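Local coordinates for probable amidase (Thermus thermophilus, PDB 2DC0), which is a probable amidase whose chain belongs to the amidase family and folds around one large mixed beta sheet flanked by helices, at residues D74-V78 against L193-L197; R62-H66 against F218-I222; F184-R190 against Y416-V422. All coordinates share one frame; numbering follows the deposited sequence.

Interaction 1: D74-V78 against L193-L197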
# COMPACT_ATOMS: atom_id res chain seq x y z
N ASP A 74 -5.72 14.91 -23.34
CA ASP A 74 -7.00 14.49 -23.93
C ASP A 74 -7.73 13.25 -23.41
O ASP A 74 -8.37 12.54 -24.18
CB ASP A 74 -6.89 14.39 -25.46
CG ASP A 74 -8.24 14.54 -26.15
OD1 ASP A 74 -9.09 15.29 -25.62
OD2 ASP A 74 -8.45 13.94 -27.22
N LEU A 75 -7.64 12.99 -22.10
CA LEU A 75 -8.38 11.87 -21.51
C LEU A 75 -9.29 12.45 -20.43
O LEU A 75 -10.11 11.75 -19.85
CB LEU A 75 -7.44 10.82 -20.92
CG LEU A 75 -6.38 11.18 -19.87
CD1 LEU A 75 -7.02 11.48 -18.52
CD2 LEU A 75 -5.42 9.99 -19.74
N PHE A 76 -9.12 13.75 -20.17
CA PHE A 76 -9.91 14.50 -19.20
C PHE A 76 -10.97 15.29 -19.98
O PHE A 76 -10.64 16.13 -20.82
CB PHE A 76 -9.05 15.52 -18.44
CG PHE A 76 -8.13 14.93 -17.41
CD1 PHE A 76 -8.62 14.45 -16.20
CD2 PHE A 76 -6.75 14.92 -17.62
CE1 PHE A 76 -7.75 13.96 -15.22
CE2 PHE A 76 -5.87 14.43 -16.65
CZ PHE A 76 -6.37 13.95 -15.44
N PRO A 77 -12.26 15.03 -19.72
CA PRO A 77 -13.27 15.80 -20.45
C PRO A 77 -13.22 17.28 -20.06
O PRO A 77 -13.03 17.62 -18.89
CB PRO A 77 -14.57 15.13 -20.02
CG PRO A 77 -14.15 13.69 -19.84
CD PRO A 77 -12.86 13.85 -19.07
N VAL A 78 -13.37 18.15 -21.05
CA VAL A 78 -13.36 19.59 -20.80
C VAL A 78 -14.59 20.15 -21.52
O VAL A 78 -14.87 19.78 -22.65
CB VAL A 78 -12.08 20.25 -21.38
CG1 VAL A 78 -12.18 21.77 -21.28
CG2 VAL A 78 -10.85 19.76 -20.62
N LEU A 193 -9.54 11.63 -10.00
CA LEU A 193 -9.54 11.15 -11.38
C LEU A 193 -10.97 10.87 -11.81
O LEU A 193 -11.21 10.18 -12.81
CB LEU A 193 -8.68 9.89 -11.50
CG LEU A 193 -7.19 10.17 -11.70
CD1 LEU A 193 -6.38 8.90 -11.54
CD2 LEU A 193 -6.98 10.77 -13.09
N GLU A 194 -11.93 11.40 -11.06
CA GLU A 194 -13.35 11.22 -11.37
C GLU A 194 -13.69 11.91 -12.70
O GLU A 194 -13.28 13.05 -12.94
CB GLU A 194 -14.21 11.82 -10.24
CG GLU A 194 -15.71 11.71 -10.46
CD GLU A 194 -16.51 12.50 -9.42
OE1 GLU A 194 -16.22 12.37 -8.21
OE2 GLU A 194 -17.44 13.23 -9.81
N GLY A 195 -14.41 11.21 -13.56
CA GLY A 195 -14.80 11.76 -14.84
C GLY A 195 -13.75 11.65 -15.93
O GLY A 195 -14.00 12.03 -17.07
N ALA A 196 -12.58 11.14 -15.58
CA ALA A 196 -11.50 10.98 -16.54
C ALA A 196 -11.43 9.54 -17.02
O ALA A 196 -11.80 8.61 -16.30
CB ALA A 196 -10.17 11.37 -15.90
N LEU A 197 -10.97 9.35 -18.25
CA LEU A 197 -10.84 8.01 -18.81
C LEU A 197 -9.77 7.27 -18.02
O LEU A 197 -8.63 7.71 -17.96
CB LEU A 197 -10.42 8.07 -20.27
CG LEU A 197 -10.12 6.70 -20.88
CD1 LEU A 197 -11.42 5.89 -21.01
CD2 LEU A 197 -9.47 6.88 -22.24
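Phe76 and Ala196 meet at the apolar centre of a contact between two loops, one following strand 69-73 and the other making a type II beta turn from Leu193 to Ala196. Both loops belong to the mixed alpha/beta fold of this amidase-family chain, and neither segment has regular secondary structure. The CB of Ala196 comes obliquely onto the Phe76 ring, 3.5 Å from CD1 and almost as near to CE1. Leu193 CD2 also approaches the Phe76 ring obliquely, 3.9 Å from CE1. Leu75 takes the less common torsion that sets CG between its backbone N and carbonyl carbon (chi1 56°), and this folds CD1 back over the centre of the neighbouring Phe76 ring, 3.5 Å above its plane. Leu75 CD1 also reaches Ala196 CB at 4.1 Å, so the alanine is touched by both residues. Leu75 CB meanwhile lies against Leu197 CB. Thr166 of strand 163-166 packs against Leu75, Phe76 and Leu193, tying the cluster to the central sheet.

Outward from the methyls, the turn is closed by Ala196 N bonding to Leu193 O at 3.2 Å. Gly195, with phi 83°, occupies the third position of this turn, and its buried carbonyl O has no hydrogen-bond partner; Pro77 CD lies close to Gly195 O, at 2.9 Å. The polar link between the loops is a backbone bond, Leu197 N to Leu75 O at 3.0 Å, nearly linear at the hydrogen (178°).

Interaction 2: R62-H66 against F218-I222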
# COMPACT_ATOMS: atom_id res chain seq x y z
N ARG A 62 -12.06 35.29 -10.21
CA ARG A 62 -12.72 34.00 -10.01
C ARG A 62 -11.96 33.10 -9.05
O ARG A 62 -12.56 32.39 -8.25
CB ARG A 62 -12.90 33.27 -11.35
CG ARG A 62 -13.77 34.01 -12.35
CD ARG A 62 -14.08 33.14 -13.57
NE ARG A 62 -14.90 33.86 -14.55
CZ ARG A 62 -15.36 33.33 -15.68
NH1 ARG A 62 -15.08 32.07 -15.99
NH2 ARG A 62 -16.08 34.07 -16.51
N GLY A 63 -10.63 33.13 -9.13
CA GLY A 63 -9.83 32.30 -8.25
C GLY A 63 -8.34 32.54 -8.45
O GLY A 63 -7.95 33.48 -9.12
N PRO A 64 -7.48 31.68 -7.87
CA PRO A 64 -6.03 31.82 -7.99
C PRO A 64 -5.45 31.63 -9.39
O PRO A 64 -4.33 32.06 -9.66
CB PRO A 64 -5.50 30.78 -6.99
CG PRO A 64 -6.56 29.72 -7.04
CD PRO A 64 -7.84 30.53 -7.02
N LEU A 65 -6.20 30.99 -10.28
CA LEU A 65 -5.73 30.75 -11.64
C LEU A 65 -6.42 31.67 -12.65
O LEU A 65 -6.27 31.48 -13.86
CB LEU A 65 -5.98 29.29 -12.03
CG LEU A 65 -5.27 28.24 -11.17
CD1 LEU A 65 -5.57 26.85 -11.70
CD2 LEU A 65 -3.76 28.51 -11.20
N HIS A 66 -7.16 32.65 -12.16
CA HIS A 66 -7.89 33.58 -13.03
C HIS A 66 -7.10 34.14 -14.22
O HIS A 66 -6.11 34.84 -14.05
CB HIS A 66 -8.45 34.74 -12.20
CG HIS A 66 -9.38 35.63 -12.97
ND1 HIS A 66 -8.96 36.43 -14.01
CD2 HIS A 66 -10.71 35.85 -12.84
CE1 HIS A 66 -9.99 37.10 -14.50
NE2 HIS A 66 -11.06 36.77 -13.81
N PHE A 218 1.95 24.81 -6.32
CA PHE A 218 0.82 25.73 -6.43
C PHE A 218 -0.38 25.06 -7.09
O PHE A 218 -1.49 25.09 -6.57
CB PHE A 218 1.25 26.95 -7.24
CG PHE A 218 0.16 27.97 -7.46
CD1 PHE A 218 -0.52 28.53 -6.39
CD2 PHE A 218 -0.17 28.39 -8.75
CE1 PHE A 218 -1.51 29.50 -6.59
CE2 PHE A 218 -1.15 29.36 -8.96
CZ PHE A 218 -1.82 29.91 -7.88
N LEU A 219 -0.13 24.44 -8.24
CA LEU A 219 -1.18 23.77 -9.00
C LEU A 219 -1.70 22.52 -8.30
O LEU A 219 -2.90 22.22 -8.38
CB LEU A 219 -0.64 23.43 -10.38
CG LEU A 219 -1.60 23.39 -11.56
CD1 LEU A 219 -2.48 24.64 -11.61
CD2 LEU A 219 -0.77 23.28 -12.83
N THR A 220 -0.82 21.78 -7.63
CA THR A 220 -1.24 20.56 -6.94
C THR A 220 -2.20 20.90 -5.80
O THR A 220 -3.15 20.16 -5.56
CB THR A 220 -0.01 19.77 -6.40
OG1 THR A 220 0.80 19.35 -7.51
CG2 THR A 220 -0.46 18.53 -5.64
N GLU A 221 -1.98 22.01 -5.11
CA GLU A 221 -2.88 22.41 -4.03
C GLU A 221 -4.27 22.67 -4.60
O GLU A 221 -5.28 22.25 -4.04
CB GLU A 221 -2.38 23.67 -3.32
CG GLU A 221 -1.11 23.48 -2.51
CD GLU A 221 -0.79 24.71 -1.68
OE1 GLU A 221 -0.80 25.83 -2.25
OE2 GLU A 221 -0.50 24.57 -0.47
N ILE A 222 -4.31 23.36 -5.74
CA ILE A 222 -5.57 23.68 -6.40
C ILE A 222 -6.24 22.41 -6.90
O ILE A 222 -7.45 22.24 -6.75
CB ILE A 222 -5.36 24.65 -7.59
CG1 ILE A 222 -4.74 25.96 -7.10
CG2 ILE A 222 -6.68 24.90 -8.30
CD1 ILE A 222 -5.54 26.77 -6.05
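Leu65 and Pro64, the two central residues of a type I beta turn from Gly63 to His66, pack against one side of helix 213-224 through Phe218, Leu219 and Ile222. Ile222, one turn on from Phe218 and Leu219, brings all three to the same side of the helix, a worked case of a loop held to a helix almost wholly by apolar side chains.

Aliphatic contacts form one group. The two methyls of Leu65 divide the work: Leu65 CD1 reaches Leu219 CD1 at 3.8 Å, the two leucines crossing at about a right angle, and also touches Ile222 CG2 at 4.1 Å. Ile222 has CG1 beside its backbone N (chi1 -60°) and turns CD1 onto the proline ring, where it meets Pro64 CG at 3.3 Å, tighter than ordinary van der Waals contact. These two side chains run past each other in opposite directions.

Aromatic contacts come from Phe218, whose CG lies anti to the backbone N (chi1 179°), carrying the ring out to the turn. Leu65 CD2 approaches Phe218 CE2 obliquely at 3.5 Å, while Pro64 CB lies 3.9 Å from Phe218 CZ. At the ring edge, in its plane, Pro64 O sits 3.8 Å from Phe218 CZ. Helix 3-11 adds Leu4 and Lys7 against the same phenylalanine.

Backbone bonding stays on each side: His66 N to Gly63 O, 3.2 Å, closes the turn. With only apolar side chains and one carbonyl at a ring edge joining the segments, the fit depends on shape and on burial of Leu65 and Leu219 rather than on directed polar bonds.

Interaction 3: F184-R190 against Y416-V422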
# COMPACT_ATOMS: atom_id res chain seq x y z
N PHE A 184 4.91 16.45 -11.65
CA PHE A 184 4.69 15.93 -10.31
C PHE A 184 3.56 14.91 -10.21
O PHE A 184 2.43 15.18 -10.62
CB PHE A 184 4.44 17.07 -9.32
CG PHE A 184 4.28 16.62 -7.89
CD1 PHE A 184 5.26 15.85 -7.27
CD2 PHE A 184 3.14 16.96 -7.16
CE1 PHE A 184 5.12 15.42 -5.95
CE2 PHE A 184 2.98 16.54 -5.84
CZ PHE A 184 3.97 15.77 -5.23
N LYS A 185 3.89 13.73 -9.69
CA LYS A 185 2.89 12.68 -9.48
C LYS A 185 2.65 12.65 -7.98
O LYS A 185 3.47 12.11 -7.23
CB LYS A 185 3.38 11.30 -9.93
CG LYS A 185 2.32 10.20 -9.71
CD LYS A 185 2.91 8.79 -9.67
CE LYS A 185 3.64 8.53 -8.36
NZ LYS A 185 2.70 8.59 -7.20
N PRO A 186 1.54 13.23 -7.52
CA PRO A 186 1.22 13.26 -6.09
C PRO A 186 0.91 11.86 -5.57
O PRO A 186 0.86 10.89 -6.34
CB PRO A 186 -0.02 14.15 -6.01
CG PRO A 186 0.08 15.00 -7.25
CD PRO A 186 0.54 14.00 -8.28
N SER A 187 0.70 11.76 -4.27
CA SER A 187 0.34 10.49 -3.66
C SER A 187 -0.93 10.04 -4.35
O SER A 187 -1.76 10.86 -4.76
CB SER A 187 0.06 10.66 -2.16
OG SER A 187 1.23 11.05 -1.46
N TYR A 188 -1.09 8.73 -4.49
CA TYR A 188 -2.28 8.18 -5.14
C TYR A 188 -3.56 8.78 -4.56
O TYR A 188 -3.68 8.95 -3.34
CB TYR A 188 -2.32 6.66 -4.95
CG TYR A 188 -3.55 5.99 -5.52
CD1 TYR A 188 -3.63 5.69 -6.88
CD2 TYR A 188 -4.63 5.67 -4.70
CE1 TYR A 188 -4.77 5.08 -7.41
CE2 TYR A 188 -5.77 5.06 -5.23
CZ TYR A 188 -5.83 4.76 -6.57
OH TYR A 188 -6.96 4.16 -7.09
N GLY A 189 -4.50 9.13 -5.44
CA GLY A 189 -5.78 9.66 -5.01
C GLY A 189 -5.87 11.09 -4.52
O GLY A 189 -6.98 11.60 -4.35
N ARG A 190 -4.75 11.76 -4.28
CA ARG A 190 -4.81 13.13 -3.80
C ARG A 190 -5.57 14.02 -4.78
O ARG A 190 -6.36 14.88 -4.38
CB ARG A 190 -3.40 13.68 -3.55
CG ARG A 190 -3.41 15.02 -2.85
CD ARG A 190 -2.00 15.49 -2.56
NE ARG A 190 -1.34 14.68 -1.54
CZ ARG A 190 -1.62 14.72 -0.24
NH1 ARG A 190 -2.56 15.54 0.22
NH2 ARG A 190 -0.94 13.96 0.61
N TYR A 416 4.60 7.85 1.38
CA TYR A 416 3.19 8.01 1.06
C TYR A 416 2.63 9.21 1.84
O TYR A 416 2.85 9.34 3.04
CB TYR A 416 2.44 6.73 1.44
CG TYR A 416 1.22 6.44 0.60
CD1 TYR A 416 1.22 5.42 -0.35
CD2 TYR A 416 0.05 7.18 0.76
CE1 TYR A 416 0.08 5.15 -1.12
CE2 TYR A 416 -1.08 6.92 0.00
CZ TYR A 416 -1.06 5.91 -0.94
OH TYR A 416 -2.19 5.67 -1.67
N GLY A 417 1.93 10.10 1.14
CA GLY A 417 1.34 11.27 1.78
C GLY A 417 2.30 12.42 2.04
O GLY A 417 1.87 13.48 2.48
N GLU A 418 3.58 12.26 1.75
CA GLU A 418 4.52 13.34 2.00
C GLU A 418 4.81 14.22 0.79
O GLU A 418 5.96 14.56 0.51
CB GLU A 418 5.82 12.79 2.60
CG GLU A 418 5.61 12.13 3.96
CD GLU A 418 4.68 12.94 4.88
OE1 GLU A 418 4.98 14.13 5.14
OE2 GLU A 418 3.64 12.40 5.33
N ASP A 419 3.75 14.60 0.09
CA ASP A 419 3.84 15.44 -1.10
C ASP A 419 4.54 16.76 -0.82
O ASP A 419 5.34 17.23 -1.63
CB ASP A 419 2.45 15.72 -1.65
CG ASP A 419 1.66 14.46 -1.93
OD1 ASP A 419 1.18 14.33 -3.07
OD2 ASP A 419 1.52 13.62 -1.00
N GLY A 420 4.22 17.36 0.33
CA GLY A 420 4.83 18.63 0.69
C GLY A 420 6.33 18.53 0.87
O GLY A 420 7.07 19.41 0.44
N LYS A 421 6.77 17.44 1.49
CA LYS A 421 8.20 17.23 1.72
C LYS A 421 8.92 17.03 0.39
O LYS A 421 10.02 17.53 0.19
CB LYS A 421 8.41 16.00 2.62
CG LYS A 421 9.84 15.78 3.08
CD LYS A 421 9.92 14.60 4.04
CE LYS A 421 11.32 14.41 4.60
NZ LYS A 421 11.76 15.60 5.38
N VAL A 422 8.30 16.28 -0.51
CA VAL A 422 8.89 16.03 -1.82
C VAL A 422 9.04 17.34 -2.59
O VAL A 422 10.09 17.63 -3.16
CB VAL A 422 8.02 15.05 -2.64
CG1 VAL A 422 8.55 14.95 -4.07
CG2 VAL A 422 8.04 13.69 -1.98
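Asp419, in the first turn of helix 419-430, directs its carboxylate at Ser187 and Arg190, in the turn that follows strand 182-185. Both of its oxygens are used. Asp419 OD1 takes the N-H of Ser187 N at 2.9 Å, on the syn side but somewhat out of the carboxylate plane. Asp419 OD2 receives the serine hydroxyl, 2.6 Å from Ser187 OG, likewise on the syn side and somewhat out of plane.

Ser187 OG, placed beside the serine N (chi1 -66°), in turn accepts from Gly417 N at 2.9 Å, so one hydroxyl joins the carboxylate to the backbone just ahead of the helix. Arg190 is extended at first and then bends at chi3 (-69°), which brings NH2 to 3.0 Å from Asp419 OD2. This salt bridge is not a flat two-pronged pairing: the guanidinium and carboxylate planes stand 79° apart, and NH2 meets OD2 from the face opposite to that used by the serine hydroxyl. Arg190 NH1 has a second acidic partner in Glu226.

Around these polar groups, the Phe184 ring sets its edge to Asp419 CB, and Phe184 CE1 reaches Val422 CG1 at 3.9 Å. Tyr188 and Tyr416 lie side by side, Tyr416 OH being 3.4 Å from Tyr188 CB, and the hydroxyl of Tyr188 bonds to Arg201 O. The second subunit packs its Arg338 on Tyr416 and its Leu339 on Arg190.

Two donors of Ser187 and the guanidinium of Arg190 thus fix the rotation of a buried carboxylate, and Arg190 and the helix start would probably stabilise its negative charge.

In the fold
The three contacts fall within one amidase-family chain and are spread around its central mixed sheet, with centres 17 to 20 Å apart. Interaction 2 closes a loop of the chain inside which interaction 1 is nested, whereas interaction 3 crosses both, its first segment lying just ahead of 193-197 in sequence and its second near the C-terminus. Interactions 2 and 3 touch directly: Thr220 of helix 213-224 packs on Phe184 and Pro186, Thr220 OG1 lying 3.4 Å from Phe184 CD2. Interaction 1 has no such packing with the other two. Together they bind early, middle and late parts of the sequence into one body, interaction 3 reaching the second subunit.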